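Local coordinates for cell division control protein 73 (Saccharomyces cerevisiae, PDB 3V46), which serves in the Paf1 complex during RNA polymerase II transcription elongation, its C-terminal Ras-like domain promoting association of that complex with chromatin, at residues K13-L27 with Y84-H96. Residues are numbered along the deposited sequence; the frame is centred on the assembly and turned at random. Where two conformers were deposited one is given.
Sequences KDPIILIPSAASSIL and YWDRVVAIFTTGH
Leu18 and Phe92 lie in the tightly packed half of this contact, where strands 16-18 and 88-92 run parallel, joined by backbone bonds such as Phe92 N to Leu18 O (2.9 Å). A beta bulge at Val88-Val89 shifts the register between Ile16 and Ile17. On the face of Ile16, Val88 and Ile91, forked Leu18 sets CD1 3.7 Å from Trp85 CZ3 and CG against Val88 CG1. Ile17 and Ala90 share the other face, where the broad Phe92 ring meets Ile17 CG2 and Ile19 CD1 obliquely and Leu27 CD1 at its edge.

At the more exposed start, Arg87 NE and NH2 both grip Asp14 O at 2.9 Å, NH2 on a lone pair, NE tilted 29° from the carbonyl plane. The bend at chi3 (59°) brings the guanidinium side-on, between Ile16 CD1 and Lys13 CB. A methionine here, lacking N-H groups, is likely to leave Lys13-Asp14 less firmly held. The far end is looser: a water links Ser24 OG to Thr94 O, Thr94 CG2 touches Pro20 O, and His96 CE1 nears small Ala22.

The sheet order 54-59, 68-73, 16-18, 88-92, 116-122, 136-141, only 54-59 antiparallel, is that of the Ras-like fold, here non-GTP-binding.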
ATOM      1  N   LYS A  13     -13.156   9.537   8.700  1.00 41.74           N
ATOM      2  CA  LYS A  13     -11.841  10.175   8.688  1.00 42.59           C
ATOM      3  C   LYS A  13     -11.067   9.628   7.500  1.00 36.29           C
ATOM      4  O   LYS A  13     -11.464   8.612   6.925  1.00 40.03           O
ATOM      5  CB  LYS A  13     -11.082   9.941   9.996  1.00 44.66           C
ATOM      6  CG  LYS A  13     -11.725  10.606  11.207  1.00 47.60           C
ATOM      7  CD  LYS A  13     -10.687  11.299  12.081  1.00 50.20           C
ATOM      8  CE  LYS A  13     -11.329  11.911  13.321  1.00 53.22           C
ATOM      9  NZ  LYS A  13     -10.334  12.584  14.205  1.00 56.62           N
ATOM     10  N   ASP A  14      -9.983  10.295   7.109  1.00 30.28           N
ATOM     11  CA  ASP A  14      -9.234   9.845   5.937  1.00 24.88           C
ATOM     12  C   ASP A  14      -8.568   8.496   6.187  1.00 21.34           C
ATOM     13  O   ASP A  14      -7.868   8.299   7.183  1.00 21.68           O
ATOM     14  CB  ASP A  14      -8.188  10.872   5.509  1.00 24.38           C
ATOM     15  CG  ASP A  14      -8.807  12.142   4.948  1.00 26.93           C
ATOM     16  OD1 ASP A  14      -9.981  12.107   4.517  1.00 28.02           O
ATOM     17  OD2 ASP A  14      -8.110  13.176   4.917  1.00 32.72           O
ATOM     18  N   PRO A  15      -8.789   7.547   5.275  1.00 18.65           N
ATOM     19  CA  PRO A  15      -8.124   6.253   5.442  1.00 16.75           C
ATOM     20  C   PRO A  15      -6.611   6.343   5.224  1.00 16.14           C
ATOM     21  O   PRO A  15      -6.097   7.242   4.544  1.00 16.46           O
ATOM     22  CB  PRO A  15      -8.781   5.383   4.365  1.00 18.67           C
ATOM     23  CG  PRO A  15      -9.267   6.346   3.343  1.00 19.90           C
ATOM     24  CD  PRO A  15      -9.646   7.586   4.082  1.00 21.43           C
ATOM     25  N   ILE A  16      -5.907   5.373   5.789  1.00 15.23           N
ATOM     26  CA  ILE A  16      -4.459   5.372   5.795  1.00 15.19           C
ATOM     27  C   ILE A  16      -3.910   4.140   5.086  1.00 13.90           C
ATOM     28  O   ILE A  16      -4.419   3.030   5.261  1.00 13.44           O
ATOM     29  CB  ILE A  16      -3.935   5.393   7.238  1.00 15.40           C
ATOM     30  CG1 ILE A  16      -4.456   6.646   7.959  1.00 17.82           C
ATOM     31  CG2 ILE A  16      -2.426   5.345   7.262  1.00 17.48           C
ATOM     32  CD1 ILE A  16      -4.237   6.652   9.465  1.00 21.09           C
ATOM     33  N   ILE A  17      -2.871   4.350   4.282  1.00 12.61           N
ATOM     34  CA  ILE A  17      -2.123   3.276   3.653  1.00 11.91           C
ATOM     35  C   ILE A  17      -0.713   3.314   4.212  1.00 12.75           C
ATOM     36  O   ILE A  17      -0.066   4.359   4.212  1.00 13.07           O
ATOM     37  CB  ILE A  17      -2.072   3.433   2.122  1.00 14.52           C
ATOM     38  CG1 ILE A  17      -3.485   3.391   1.525  1.00 15.79           C
ATOM     39  CG2 ILE A  17      -1.229   2.316   1.507  1.00 13.84           C
ATOM     40  CD1 ILE A  17      -3.566   3.632  -0.002  1.00 16.01           C
ATOM     41  N   LEU A  18      -0.235   2.185   4.714  1.00 11.99           N
ATOM     42  CA  LEU A  18       1.128   2.116   5.236  1.00 11.58           C
ATOM     43  C   LEU A  18       2.051   1.549   4.176  1.00 13.04           C
ATOM     44  O   LEU A  18       1.806   0.470   3.655  1.00 14.00           O
ATOM     45  CB  LEU A  18       1.193   1.219   6.462  1.00 13.02           C
ATOM     46  CG  LEU A  18       0.289   1.573   7.625  1.00 18.01           C
ATOM     47  CD1 LEU A  18       0.539   0.611   8.780  1.00 19.17           C
ATOM     48  CD2 LEU A  18       0.549   2.992   8.044  1.00 21.87           C
ATOM     49  N   ILE A  19       3.126   2.275   3.891  1.00 12.29           N
ATOM     50  CA  ILE A  19       4.120   1.848   2.918  0.55 12.79           C
ATOM     51  C   ILE A  19       5.515   2.156   3.459  1.00 16.41           C
ATOM     52  O   ILE A  19       6.215   3.043   2.959  1.00 18.69           O
ATOM     53  CB  ILE A  19       3.868   2.486   1.530  0.55 15.68           C
ATOM     54  CG1 ILE A  19       4.807   1.877   0.482  0.55 13.16           C
ATOM     55  CG2 ILE A  19       3.990   4.016   1.592  0.55 21.32           C
ATOM     56  CD1 ILE A  19       4.429   2.198  -0.940  0.55 22.06           C
ATOM     57  N   PRO A  20       5.920   1.438   4.503  1.00 15.37           N
ATOM     58  CA  PRO A  20       7.329   1.567   4.877  1.00 17.59           C
ATOM     59  C   PRO A  20       8.189   0.932   3.791  1.00 18.23           C
ATOM     60  O   PRO A  20       7.677   0.163   2.974  1.00 21.66           O
ATOM     61  CB  PRO A  20       7.422   0.745   6.146  1.00 19.16           C
ATOM     62  CG  PRO A  20       6.440  -0.357   5.918  1.00 18.19           C
ATOM     63  CD  PRO A  20       5.262   0.343   5.228  1.00 16.10           C
ATOM     64  N   SER A  21       9.467   1.255   3.758  1.00 18.30           N
ATOM     65  CA  SER A  21      10.311   0.713   2.713  1.00 20.04           C
ATOM     66  C   SER A  21      11.527  -0.004   3.266  1.00 20.38           C
ATOM     67  O   SER A  21      11.984   0.275   4.372  1.00 23.16           O
ATOM     68  CB  SER A  21      10.764   1.816   1.740  1.00 26.70           C
ATOM     69  OG  SER A  21      11.591   2.789   2.366  1.00 32.04           O
ATOM     70  N   ALA A  22      12.015  -0.959   2.487  1.00 22.62           N
ATOM     71  CA  ALA A  22      13.320  -1.557   2.690  1.00 21.08           C
ATOM     72  C   ALA A  22      14.149  -1.302   1.427  1.00 21.52           C
ATOM     73  O   ALA A  22      13.649  -0.742   0.451  1.00 22.89           O
ATOM     74  CB  ALA A  22      13.192  -3.049   2.979  1.00 21.84           C
ATOM     75  N   ALA A  23      15.417  -1.688   1.438  1.00 21.52           N
ATOM     76  CA  ALA A  23      16.269  -1.382   0.308  1.00 24.37           C
ATOM     77  C   ALA A  23      15.699  -1.992  -0.956  1.00 26.49           C
ATOM     78  O   ALA A  23      15.804  -1.411  -2.031  1.00 26.54           O
ATOM     79  CB  ALA A  23      17.695  -1.898   0.559  1.00 26.28           C
ATOM     80  N   SER A  24      15.063  -3.151  -0.805  1.00 25.99           N
ATOM     81  CA  SER A  24      14.554  -3.927  -1.931  1.00 29.33           C
ATOM     82  C   SER A  24      13.202  -3.438  -2.452  1.00 23.44           C
ATOM     83  O   SER A  24      12.725  -3.909  -3.482  1.00 25.73           O
ATOM     84  CB  SER A  24      14.405  -5.384  -1.507  1.00 33.82           C
ATOM     85  OG  SER A  24      13.537  -5.477  -0.387  1.00 40.88           O
ATOM     86  N   SER A  25      12.590  -2.492  -1.755  1.00 21.54           N
ATOM     87  CA  SER A  25      11.233  -2.064  -2.095  1.00 19.04           C
ATOM     88  C   SER A  25      11.154  -1.497  -3.491  1.00 17.03           C
ATOM     89  O   SER A  25      11.953  -0.645  -3.860  1.00 19.83           O
ATOM     90  CB  SER A  25      10.747  -1.008  -1.113  1.00 23.04           C
ATOM     91  OG  SER A  25      10.512  -1.586   0.158  1.00 24.70           O
ATOM     92  N   ILE A  26      10.182  -1.955  -4.272  1.00 17.49           N
ATOM     93  CA  ILE A  26      10.003  -1.389  -5.604  1.00 17.91           C
ATOM     94  C   ILE A  26       9.006  -0.231  -5.588  1.00 16.71           C
ATOM     95  O   ILE A  26       9.082   0.628  -6.457  1.00 17.52           O
ATOM     96  CB  ILE A  26       9.684  -2.442  -6.713  1.00 23.05           C
ATOM     97  CG1 ILE A  26       8.278  -3.014  -6.587  1.00 22.57           C
ATOM     98  CG2 ILE A  26      10.740  -3.559  -6.709  1.00 27.11           C
ATOM     99  CD1 ILE A  26       7.963  -4.024  -7.710  1.00 23.24           C
ATOM    100  N   LEU A  27       8.112  -0.203  -4.593  1.00 16.38           N
ATOM    101  CA  LEU A  27       7.203   0.926  -4.375  1.00 15.89           C
ATOM    102  C   LEU A  27       7.440   1.531  -2.992  1.00 15.37           C
ATOM    103  O   LEU A  27       7.494   0.812  -1.997  1.00 19.69           O
ATOM    104  CB  LEU A  27       5.736   0.503  -4.494  1.00 20.13           C
ATOM    105  CG  LEU A  27       5.213   0.167  -5.887  1.00 20.46           C
ATOM    106  CD1 LEU A  27       3.781  -0.357  -5.821  1.00 21.72           C
ATOM    107  CD2 LEU A  27       5.286   1.385  -6.789  1.00 18.83           C
ATOM    108  N   TYR A  84      -6.260   5.650  15.355  1.00 38.53           N
ATOM    109  CA  TYR A  84      -5.629   5.828  14.054  1.00 35.99           C
ATOM    110  C   TYR A  84      -5.480   4.471  13.379  1.00 27.98           C
ATOM    111  O   TYR A  84      -5.580   4.354  12.162  1.00 28.39           O
ATOM    112  CB  TYR A  84      -4.242   6.471  14.181  1.00 40.96           C
ATOM    113  CG  TYR A  84      -4.233   7.981  14.251  1.00 44.79           C
ATOM    114  CD1 TYR A  84      -4.221   8.748  13.095  1.00 47.41           C
ATOM    115  CD2 TYR A  84      -4.205   8.641  15.471  1.00 42.94           C
ATOM    116  CE1 TYR A  84      -4.202  10.129  13.152  1.00 50.65           C
ATOM    117  CE2 TYR A  84      -4.190  10.021  15.538  1.00 46.33           C
ATOM    118  CZ  TYR A  84      -4.186  10.759  14.375  1.00 50.57           C
ATOM    119  OH  TYR A  84      -4.164  12.133  14.434  1.00 56.69           O
ATOM    120  N   TRP A  85      -5.228   3.438  14.170  1.00 22.91           N
ATOM    121  CA  TRP A  85      -5.026   2.109  13.605  1.00 20.85           C
ATOM    122  C   TRP A  85      -6.277   1.563  12.924  1.00 18.82           C
ATOM    123  O   TRP A  85      -6.172   0.778  11.986  1.00 18.41           O
ATOM    124  CB  TRP A  85      -4.521   1.139  14.672  1.00 21.31           C
ATOM    125  CG  TRP A  85      -3.086   1.364  14.927  1.00 25.85           C
ATOM    126  CD1 TRP A  85      -2.519   2.005  15.993  1.00 29.83           C
ATOM    127  CD2 TRP A  85      -2.014   0.997  14.058  1.00 29.97           C
ATOM    128  NE1 TRP A  85      -1.152   2.043  15.843  1.00 32.73           N
ATOM    129  CE2 TRP A  85      -0.819   1.429  14.663  1.00 32.28           C
ATOM    130  CE3 TRP A  85      -1.949   0.333  12.831  1.00 29.08           C
ATOM    131  CZ2 TRP A  85       0.424   1.230  14.075  1.00 29.14           C
ATOM    132  CZ3 TRP A  85      -0.713   0.135  12.252  1.00 31.09           C
ATOM    133  CH2 TRP A  85       0.456   0.571  12.880  1.00 29.48           C
ATOM    134  N   ASP A  86      -7.452   1.983  13.379  1.00 20.17           N
ATOM    135  CA  ASP A  86      -8.700   1.529  12.770  1.00 22.07           C
ATOM    136  C   ASP A  86      -8.868   2.098  11.370  1.00 21.04           C
ATOM    137  O   ASP A  86      -9.701   1.610  10.598  1.00 22.62           O
ATOM    138  CB  ASP A  86      -9.908   1.941  13.610  1.00 25.12           C
ATOM    139  CG  ASP A  86      -9.936   1.281  14.965  1.00 28.35           C
ATOM    140  OD1 ASP A  86      -9.477   0.127  15.072  1.00 26.36           O
ATOM    141  OD2 ASP A  86     -10.433   1.917  15.928  1.00 35.84           O
ATOM    142  N   ARG A  87      -8.088   3.136  11.057  1.00 20.66           N
ATOM    143  CA  ARG A  87      -8.168   3.837   9.778  1.00 20.92           C
ATOM    144  C   ARG A  87      -7.267   3.220   8.716  1.00 17.07           C
ATOM    145  O   ARG A  87      -7.326   3.606   7.556  1.00 16.62           O
ATOM    146  CB  ARG A  87      -7.784   5.310   9.954  1.00 24.94           C
ATOM    147  CG  ARG A  87      -8.787   6.119  10.781  1.00 30.83           C
ATOM    148  CD  ARG A  87      -8.216   7.462  11.207  1.00 33.93           C
ATOM    149  NE  ARG A  87      -7.811   8.290  10.078  1.00 35.69           N
ATOM    150  CZ  ARG A  87      -7.154   9.439  10.189  1.00 36.10           C
ATOM    151  NH1 ARG A  87      -6.840   9.913  11.388  1.00 40.48           N
ATOM    152  NH2 ARG A  87      -6.815  10.121   9.109  1.00 36.99           N
ATOM    153  N   VAL A  88      -6.411   2.283   9.110  1.00 15.55           N
ATOM    154  CA  VAL A  88      -5.478   1.672   8.166  1.00 15.06           C
ATOM    155  C   VAL A  88      -6.243   0.680   7.295  1.00 17.08           C
ATOM    156  O   VAL A  88      -6.825  -0.282   7.801  1.00 16.88           O
ATOM    157  CB  VAL A  88      -4.311   0.983   8.904  1.00 13.32           C
ATOM    158  CG1 VAL A  88      -3.432   0.197   7.939  1.00 16.16           C
ATOM    159  CG2 VAL A  88      -3.472   2.010   9.645  1.00 15.49           C
ATOM    160  N   VAL A  89      -6.258   0.938   5.990  1.00 13.88           N
ATOM    161  CA  VAL A  89      -7.050   0.143   5.045  1.00 15.13           C
ATOM    162  C   VAL A  89      -6.186  -0.712   4.123  1.00 16.36           C
ATOM    163  O   VAL A  89      -6.678  -1.654   3.507  1.00 17.78           O
ATOM    164  CB  VAL A  89      -7.989   1.027   4.187  1.00 15.19           C
ATOM    165  CG1 VAL A  89      -8.999   1.746   5.067  1.00 16.81           C
ATOM    166  CG2 VAL A  89      -7.204   2.023   3.355  1.00 16.80           C
ATOM    167  N   ALA A  90      -4.897  -0.396   4.024  1.00 13.55           N
ATOM    168  CA  ALA A  90      -3.980  -1.197   3.217  1.00 13.23           C
ATOM    169  C   ALA A  90      -2.579  -1.054   3.750  1.00 12.65           C
ATOM    170  O   ALA A  90      -2.187   0.015   4.234  1.00 12.93           O
ATOM    171  CB  ALA A  90      -4.040  -0.776   1.754  1.00 16.30           C
ATOM    172  N   ILE A  91      -1.827  -2.146   3.636  1.00 12.40           N
ATOM    173  CA  ILE A  91      -0.446  -2.212   4.071  1.00 12.70           C
ATOM    174  C   ILE A  91       0.376  -2.835   2.955  1.00 13.09           C
ATOM    175  O   ILE A  91       0.108  -3.967   2.528  1.00 13.96           O
ATOM    176  CB  ILE A  91      -0.311  -3.045   5.362  1.00 13.29           C
ATOM    177  CG1 ILE A  91      -1.132  -2.395   6.498  1.00 15.05           C
ATOM    178  CG2 ILE A  91       1.156  -3.180   5.774  1.00 16.00           C
ATOM    179  CD1 ILE A  91      -1.202  -3.204   7.752  1.00 18.59           C
ATOM    180  N   PHE A  92       1.357  -2.082   2.457  1.00 12.11           N
ATOM    181  CA  PHE A  92       2.337  -2.621   1.537  1.00 12.35           C
ATOM    182  C   PHE A  92       3.453  -3.223   2.362  1.00 13.71           C
ATOM    183  O   PHE A  92       3.959  -2.583   3.288  1.00 14.76           O
ATOM    184  CB  PHE A  92       2.906  -1.527   0.630  1.00 13.41           C
ATOM    185  CG  PHE A  92       1.954  -1.031  -0.422  1.00 15.54           C
ATOM    186  CD1 PHE A  92       0.617  -0.831  -0.147  1.00 21.46           C
ATOM    187  CD2 PHE A  92       2.402  -0.746  -1.685  1.00 20.94           C
ATOM    188  CE1 PHE A  92      -0.249  -0.360  -1.128  1.00 22.39           C
ATOM    189  CE2 PHE A  92       1.540  -0.270  -2.660  1.00 21.83           C
ATOM    190  CZ  PHE A  92       0.226  -0.067  -2.378  1.00 21.19           C
ATOM    191  N   THR A  93       3.865  -4.440   2.015  1.00 14.62           N
ATOM    192  CA  THR A  93       4.861  -5.149   2.806  1.00 12.90           C
ATOM    193  C   THR A  93       6.219  -5.223   2.126  1.00 15.05           C
ATOM    194  O   THR A  93       6.325  -5.337   0.903  1.00 18.14           O
ATOM    195  CB  THR A  93       4.411  -6.587   3.112  1.00 20.98           C
ATOM    196  OG1 THR A  93       4.206  -7.289   1.881  1.00 20.32           O
ATOM    197  CG2 THR A  93       3.132  -6.592   3.903  1.00 21.56           C
ATOM    198  N   THR A  94       7.254  -5.165   2.953  1.00 18.11           N
ATOM    199  CA  THR A  94       8.633  -5.192   2.496  1.00 21.72           C
ATOM    200  C   THR A  94       9.108  -6.615   2.378  1.00 23.41           C
ATOM    201  O   THR A  94      10.056  -6.899   1.664  1.00 27.83           O
ATOM    202  CB  THR A  94       9.565  -4.506   3.512  1.00 21.97           C
ATOM    203  OG1 THR A  94       9.489  -5.201   4.762  1.00 22.64           O
ATOM    204  CG2 THR A  94       9.164  -3.053   3.711  1.00 24.67           C
ATOM    205  N   GLY A  95       8.455  -7.504   3.116  1.00 21.96           N
ATOM    206  CA  GLY A  95       8.907  -8.877   3.219  1.00 30.14           C
ATOM    207  C   GLY A  95       9.648  -9.177   4.511  1.00 30.38           C
ATOM    208  O   GLY A  95      10.021 -10.315   4.741  1.00 37.40           O
ATOM    209  N   HIS A  96       9.876  -8.169   5.350  1.00 27.85           N
ATOM    210  CA  HIS A  96      10.509  -8.393   6.655  1.00 28.24           C
ATOM    211  C   HIS A  96       9.432  -8.499   7.718  1.00 31.36           C
ATOM    212  O   HIS A  96       8.587  -7.618   7.825  1.00 31.36           O
ATOM    213  CB  HIS A  96      11.435  -7.242   7.020  1.00 29.89           C
ATOM    214  CG  HIS A  96      12.596  -7.088   6.094  1.00 35.14           C
ATOM    215  ND1 HIS A  96      13.011  -5.861   5.625  1.00 41.38           N
ATOM    216  CD2 HIS A  96      13.437  -8.004   5.555  1.00 37.20           C
ATOM    217  CE1 HIS A  96      14.058  -6.028   4.834  1.00 39.49           C
ATOM    218  NE2 HIS A  96      14.329  -7.317   4.768  1.00 40.10           N
TER
HETATM  219  O   HOH W   1      11.025  -5.516  -0.605  1.00 44.74           O